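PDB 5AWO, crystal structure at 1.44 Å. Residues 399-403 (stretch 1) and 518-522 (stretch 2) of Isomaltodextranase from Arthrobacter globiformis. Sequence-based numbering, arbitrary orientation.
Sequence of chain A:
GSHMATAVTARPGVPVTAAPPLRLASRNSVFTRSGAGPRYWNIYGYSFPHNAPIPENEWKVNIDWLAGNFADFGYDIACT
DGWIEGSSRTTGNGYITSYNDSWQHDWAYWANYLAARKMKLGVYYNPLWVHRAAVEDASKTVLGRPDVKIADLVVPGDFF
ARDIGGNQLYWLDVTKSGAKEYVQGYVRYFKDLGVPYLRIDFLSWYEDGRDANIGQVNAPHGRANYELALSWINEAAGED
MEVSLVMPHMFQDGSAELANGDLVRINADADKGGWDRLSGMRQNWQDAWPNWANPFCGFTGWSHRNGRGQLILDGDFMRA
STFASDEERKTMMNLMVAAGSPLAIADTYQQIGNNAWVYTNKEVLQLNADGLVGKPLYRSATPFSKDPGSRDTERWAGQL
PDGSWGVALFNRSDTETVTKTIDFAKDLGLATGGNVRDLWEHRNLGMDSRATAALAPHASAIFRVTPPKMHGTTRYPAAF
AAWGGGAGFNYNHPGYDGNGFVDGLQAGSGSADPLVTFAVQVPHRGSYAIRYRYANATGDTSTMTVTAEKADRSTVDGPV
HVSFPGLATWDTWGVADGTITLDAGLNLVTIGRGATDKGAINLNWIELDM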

# COMPACT_ATOMS: atom_id res chain seq x y z
N GLN A 399 -11.26 -5.18 7.87
CA GLN A 399 -12.54 -5.70 7.43
C GLN A 399 -12.55 -5.90 5.96
O GLN A 399 -12.04 -5.07 5.19
N LEU A 400 -13.15 -7.00 5.53
CA LEU A 400 -13.33 -7.30 4.14
C LEU A 400 -14.65 -6.69 3.64
O LEU A 400 -15.55 -6.43 4.44
N PRO A 401 -14.76 -6.55 2.32
CA PRO A 401 -15.99 -5.97 1.75
C PRO A 401 -17.26 -6.71 2.15
O PRO A 401 -18.29 -6.05 2.35
N ASP A 402 -17.20 -8.03 2.33
CA ASP A 402 -18.39 -8.78 2.76
C ASP A 402 -18.72 -8.67 4.25
O ASP A 402 -19.66 -9.33 4.75
N GLY A 403 -17.96 -7.86 4.99
CA GLY A 403 -18.19 -7.63 6.39
C GLY A 403 -17.41 -8.54 7.35
O GLY A 403 -17.40 -8.28 8.55
N PHE A 518 -15.13 3.12 2.69
CA PHE A 518 -15.51 1.75 3.05
C PHE A 518 -15.64 0.95 1.78
O PHE A 518 -16.20 1.42 0.78
N ALA A 519 -15.17 -0.30 1.80
CA ALA A 519 -15.45 -1.23 0.74
C ALA A 519 -16.59 -2.12 1.16
O ALA A 519 -16.57 -2.69 2.23
N VAL A 520 -17.59 -2.25 0.30
CA VAL A 520 -18.77 -3.04 0.62
C VAL A 520 -19.09 -3.95 -0.56
O VAL A 520 -18.97 -3.56 -1.71
N GLN A 521 -19.48 -5.18 -0.24
CA GLN A 521 -19.83 -6.18 -1.25
C GLN A 521 -21.33 -6.50 -1.09
O GLN A 521 -21.78 -6.77 0.02
N VAL A 522 -22.08 -6.40 -2.19
CA VAL A 522 -23.52 -6.76 -2.22
C VAL A 522 -23.83 -7.67 -3.42
O VAL A 522 -23.07 -7.70 -4.38

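The contact is small, burying 206 Å², and it centres on P401. Stretch 1 makes a type I beta turn from L400 to G403, closed by G403 N to L400 O at 2.9 Å. Stretch 2 is a strand, so its side chains alternate. A519 and Q521 point toward the turn, while V520 points away.

P401 lies between those two inward side chains. Its CA-to-CB bond runs sideways, yet its ring reaches both. CG of P401 is 3.8 Å from CB of A519, an apolar contact. CB of P401 is 3.8 Å from CB of Q521. The ring has a C-gamma exo pucker, and its phi of -56° suits the first corner of the turn.

Backbone contacts accompany this packing. Q521 N donates a hydrogen bond to P401 O at 3.0 Å. Two CA-H...O contacts lie beside it: P401 CA to A519 O at 3.4 Å, and V520 CA to P401 O at 3.5 Å.

Q521 has chi1 t and chi2 p. Its CB also lies 3.9 Å from D402 N. D402 is at the exposed margin, with its CB 4.4 Å from CB of Q521. Its chi1 is p, and its end leads away from the strand. OD1 of D402 is hydrogen-bonded just outside one of the stretches.

The CA-to-CB bonds of V520 and V522, both chi1 m, point away from the turn. L400 also points away, with both chi angles m.

Q399 points toward the strand, but its OE1 stays 5.8 Å from CD1 of F518. Its extended t,t chain instead spans the turn, and NE2 donates to G403 O at 3.2 Å. G403 has a positive phi of 93°. A CB there would be jammed against the preceding carbonyl O, which calls for glycine. No side-chain hydrogen bond joins the two stretches.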

# COMPACT_ATOMS: atom_id res chain seq x y z
CB GLN A 399 -13.65 -4.73 7.81
CG GLN A 399 -15.03 -5.31 7.65
CD GLN A 399 -16.09 -4.46 8.35
OE1 GLN A 399 -15.92 -3.25 8.60
NE2 GLN A 399 -17.19 -5.13 8.73
CB LEU A 400 -13.32 -8.81 3.90
CG LEU A 400 -12.03 -9.64 4.11
CD1 LEU A 400 -10.89 -8.99 3.36
CD2 LEU A 400 -11.66 -9.81 5.56
CB PRO A 401 -15.72 -6.02 0.25
CG PRO A 401 -14.23 -5.88 0.14
CD PRO A 401 -13.72 -6.73 1.28
CB ASP A 402 -18.32 -10.25 2.30
CG ASP A 402 -17.29 -11.08 3.07
OD1 ASP A 402 -16.69 -10.56 4.03
OD2 ASP A 402 -17.13 -12.25 2.71
CB PHE A 518 -16.87 1.71 3.76
CG PHE A 518 -16.94 2.52 5.01
CD1 PHE A 518 -16.64 1.96 6.25
CD2 PHE A 518 -17.39 3.84 4.97
CE1 PHE A 518 -16.74 2.69 7.41
CE2 PHE A 518 -17.49 4.58 6.12
CZ PHE A 518 -17.17 4.02 7.35
CB ALA A 519 -14.23 -2.08 0.44
CB VAL A 520 -20.00 -2.14 0.97
CG1 VAL A 520 -19.66 -1.10 2.01
CG2 VAL A 520 -20.55 -1.46 -0.27
CB GLN A 521 -18.98 -7.44 -1.07
CG GLN A 521 -18.94 -8.39 -2.27
CD GLN A 521 -17.87 -8.08 -3.30
OE1 GLN A 521 -17.04 -7.19 -3.10
NE2 GLN A 521 -17.89 -8.79 -4.42
CB VAL A 522 -24.46 -5.52 -2.27
CG1 VAL A 522 -24.43 -4.76 -0.96
CG2 VAL A 522 -24.10 -4.62 -3.43